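PDB 4NLC: ribosomal RNA processing protein 6 from Trypanosoma brucei brucei, which probably trims single-stranded RNA from the 3' end as an exosome-associated 3'-5' exoribonuclease, here represented by its catalytic core with exonuclease and HRDC domains. Local coordinates for residues F299-M304 / S314-I319. The protein carries 1 engineered substitution. Numbering follows the deposited sequence.
Sequences FNWRDM and SAVMHI
Arg302 reaches from helix 289-309 to the carbonyl of Met317, pinning the turn between helix 313-316 and helix 319-328 of the all-helical HRDC domain. NH1 gives its hydrogen to Met317 O at 2.7 Å with an N-H...O angle of 156°. The oxygen lies in the guanidinium plane and the donor comes in nearly along the C=O axis. The chain runs extended through CD and then bends at chi3 (69°), which turns NE aside; on the way CD passes 3.6 Å from Met317 CB, and CG rests on Val316 CG1.

Apolar contacts flank the arginine bond. The Trp301 and Met317 side chains cross at about a right angle, CZ3 lying 3.6 Å from CE, and the same CZ3 also touches Val316 CG1. Past the guanidinium, Ile319 CD1 touches two neighbours on one side, Arg302 NH2 at 3.7 Å and the rim of the Phe299 ring at CE2, near the ring plane.

Further out, helix 351-359 packs on both Trp301 and Met317 through Leu354, while helix 275-280 lines Phe299 and Ile319. Two further bonds hold this region: Ser344 OG to Val316 O, and that of His318, the N-cap of the helix that follows, which holds Ser320 N with ND1.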
ATOM      1  N   PHE A 299       1.661  20.794  14.843  1.00 35.29           N
ATOM      2  CA  PHE A 299       1.628  19.931  13.678  1.00 35.97           C
ATOM      3  C   PHE A 299       3.012  19.356  13.371  1.00 39.54           C
ATOM      4  O   PHE A 299       3.121  18.174  13.060  1.00 39.32           O
ATOM      5  CB  PHE A 299       1.011  20.647  12.455  1.00 38.37           C
ATOM      6  CG  PHE A 299       0.706  19.681  11.328  1.00 41.36           C
ATOM      7  CD1 PHE A 299       1.694  19.311  10.415  1.00 45.61           C
ATOM      8  CD2 PHE A 299      -0.542  19.078  11.227  1.00 43.67           C
ATOM      9  CE1 PHE A 299       1.425  18.375   9.405  1.00 47.24           C
ATOM     10  CE2 PHE A 299      -0.814  18.166  10.201  1.00 47.04           C
ATOM     11  CZ  PHE A 299       0.172  17.814   9.303  1.00 45.44           C
ATOM     12  N   ASN A 300       4.061  20.179  13.467  1.00 37.45           N
ATOM     13  CA  ASN A 300       5.431  19.719  13.204  1.00 37.48           C
ATOM     14  C   ASN A 300       5.921  18.797  14.285  1.00 38.12           C
ATOM     15  O   ASN A 300       6.591  17.820  13.969  1.00 37.13           O
ATOM     16  CB  ASN A 300       6.384  20.878  12.938  1.00 37.54           C
ATOM     17  CG  ASN A 300       6.111  21.486  11.596  1.00 49.41           C
ATOM     18  OD1 ASN A 300       5.311  20.966  10.812  1.00 53.64           O
ATOM     19  ND2 ASN A 300       6.761  22.585  11.293  1.00 34.57           N
ATOM     20  N   TRP A 301       5.519  19.062  15.550  1.00 33.06           N
ATOM     21  CA  TRP A 301       5.824  18.177  16.665  1.00 32.22           C
ATOM     22  C   TRP A 301       5.097  16.818  16.449  1.00 34.72           C
ATOM     23  O   TRP A 301       5.686  15.755  16.686  1.00 35.22           O
ATOM     24  CB  TRP A 301       5.389  18.794  18.006  1.00 30.76           C
ATOM     25  CG  TRP A 301       5.631  17.846  19.134  1.00 32.12           C
ATOM     26  CD1 TRP A 301       6.808  17.656  19.794  1.00 35.60           C
ATOM     27  CD2 TRP A 301       4.747  16.802  19.581  1.00 31.61           C
ATOM     28  NE1 TRP A 301       6.705  16.581  20.643  1.00 35.01           N
ATOM     29  CE2 TRP A 301       5.449  16.044  20.541  1.00 36.02           C
ATOM     30  CE3 TRP A 301       3.419  16.448  19.279  1.00 32.69           C
ATOM     31  CZ2 TRP A 301       4.861  14.973  21.227  1.00 35.53           C
ATOM     32  CZ3 TRP A 301       2.841  15.376  19.945  1.00 34.37           C
ATOM     33  CH2 TRP A 301       3.556  14.658  20.914  1.00 35.50           C
ATOM     34  N   ARG A 302       3.819  16.866  16.034  1.00 29.10           N
ATOM     35  CA  ARG A 302       2.985  15.681  15.828  1.00 29.17           C
ATOM     36  C   ARG A 302       3.598  14.756  14.800  1.00 34.05           C
ATOM     37  O   ARG A 302       3.564  13.541  14.990  1.00 34.02           O
ATOM     38  CB  ARG A 302       1.519  16.055  15.497  1.00 27.85           C
ATOM     39  CG  ARG A 302       0.566  14.867  15.505  1.00 31.65           C
ATOM     40  CD  ARG A 302      -0.822  15.236  15.023  1.00 39.87           C
ATOM     41  NE  ARG A 302      -0.811  15.536  13.602  1.00 43.93           N
ATOM     42  CZ  ARG A 302      -1.746  15.158  12.747  1.00 48.33           C
ATOM     43  NH1 ARG A 302      -2.804  14.482  13.166  1.00 33.74           N
ATOM     44  NH2 ARG A 302      -1.629  15.448  11.466  1.00 31.32           N
ATOM     45  N   ASP A 303       4.209  15.322  13.751  1.00 31.67           N
ATOM     46  CA  ASP A 303       4.876  14.521  12.733  1.00 31.93           C
ATOM     47  C   ASP A 303       6.163  13.886  13.288  1.00 35.48           C
ATOM     48  O   ASP A 303       6.381  12.708  13.062  1.00 34.61           O
ATOM     49  CB  ASP A 303       5.125  15.319  11.453  1.00 33.94           C
ATOM     50  CG  ASP A 303       5.616  14.421  10.331  1.00 40.29           C
ATOM     51  OD1 ASP A 303       4.773  13.773   9.673  1.00 38.60           O
ATOM     52  OD2 ASP A 303       6.839  14.340  10.138  1.00 44.97           O
ATOM     53  N   MET A 304       6.982  14.644  14.027  1.00 33.18           N
ATOM     54  CA  MET A 304       8.201  14.136  14.675  1.00 34.73           C
ATOM     55  C   MET A 304       7.873  12.979  15.651  1.00 34.58           C
ATOM     56  O   MET A 304       8.444  11.900  15.533  1.00 32.78           O
ATOM     57  CB  MET A 304       8.971  15.269  15.396  1.00 39.09           C
ATOM     58  CG  MET A 304       9.669  16.219  14.435  1.00 47.26           C
ATOM     59  SD  MET A 304      10.484  17.689  15.164  1.00 56.69           S
ATOM     60  CE  MET A 304      12.140  17.523  14.440  1.00 54.67           C
ATOM     61  N   SER A 314      -2.164  10.700  12.783  1.00 34.99           N
ATOM     62  CA  SER A 314      -3.523  10.564  13.338  1.00 35.80           C
ATOM     63  C   SER A 314      -3.564   9.696  14.605  1.00 38.86           C
ATOM     64  O   SER A 314      -4.379   9.949  15.482  1.00 39.02           O
ATOM     65  CB  SER A 314      -4.492  10.025  12.291  1.00 39.47           C
ATOM     66  OG  SER A 314      -4.665  10.978  11.257  1.00 48.72           O
ATOM     67  N   ALA A 315      -2.672   8.699  14.719  1.00 33.55           N
ATOM     68  CA  ALA A 315      -2.625   7.862  15.914  1.00 32.53           C
ATOM     69  C   ALA A 315      -1.945   8.625  17.086  1.00 36.20           C
ATOM     70  O   ALA A 315      -2.154   8.280  18.251  1.00 36.93           O
ATOM     71  CB  ALA A 315      -1.919   6.538  15.619  1.00 32.30           C
ATOM     72  N   VAL A 316      -1.135   9.645  16.784  1.00 30.55           N
ATOM     73  CA  VAL A 316      -0.518  10.457  17.833  1.00 30.38           C
ATOM     74  C   VAL A 316      -1.599  11.394  18.420  1.00 36.75           C
ATOM     75  O   VAL A 316      -1.816  11.428  19.643  1.00 35.95           O
ATOM     76  CB  VAL A 316       0.717  11.256  17.315  1.00 32.89           C
ATOM     77  CG1 VAL A 316       1.172  12.321  18.322  1.00 31.77           C
ATOM     78  CG2 VAL A 316       1.870  10.318  16.973  1.00 32.52           C
ATOM     79  N   MET A 317      -2.287  12.126  17.529  1.00 33.67           N
ATOM     80  CA  MET A 317      -3.253  13.157  17.884  1.00 35.08           C
ATOM     81  C   MET A 317      -4.177  13.385  16.685  1.00 39.38           C
ATOM     82  O   MET A 317      -3.692  13.544  15.567  1.00 38.39           O
ATOM     83  CB  MET A 317      -2.402  14.433  18.115  1.00 37.36           C
ATOM     84  CG  MET A 317      -3.029  15.537  18.880  1.00 41.64           C
ATOM     85  SD  MET A 317      -2.049  17.067  18.675  1.00 44.84           S
ATOM     86  CE  MET A 317      -0.523  16.600  19.444  1.00 41.78           C
ATOM     87  N   HIS A 318      -5.491  13.466  16.909  1.00 38.25           N
ATOM     88  CA  HIS A 318      -6.429  13.775  15.824  1.00 39.44           C
ATOM     89  C   HIS A 318      -6.157  15.202  15.299  1.00 42.72           C
ATOM     90  O   HIS A 318      -5.701  16.056  16.046  1.00 41.62           O
ATOM     91  CB  HIS A 318      -7.884  13.630  16.296  1.00 41.78           C
ATOM     92  CG  HIS A 318      -8.885  13.681  15.182  1.00 47.37           C
ATOM     93  ND1 HIS A 318      -9.336  14.888  14.665  1.00 49.69           N
ATOM     94  CD2 HIS A 318      -9.480  12.669  14.507  1.00 51.59           C
ATOM     95  CE1 HIS A 318     -10.200  14.576  13.715  1.00 51.00           C
ATOM     96  NE2 HIS A 318     -10.325  13.251  13.582  1.00 52.42           N
ATOM     97  N   ILE A 319      -6.385  15.436  14.013  1.00 40.94           N
ATOM     98  CA  ILE A 319      -6.160  16.730  13.361  1.00 41.14           C
ATOM     99  C   ILE A 319      -6.898  17.902  14.084  1.00 44.21           C
ATOM    100  O   ILE A 319      -6.336  18.994  14.189  1.00 42.99           O
ATOM    101  CB  ILE A 319      -6.493  16.630  11.833  1.00 45.56           C
ATOM    102  CG1 ILE A 319      -5.928  17.812  11.021  1.00 46.04           C
ATOM    103  CG2 ILE A 319      -7.984  16.434  11.568  1.00 47.93           C
ATOM    104  CD1 ILE A 319      -4.454  17.759  10.752  1.00 49.53           C
TER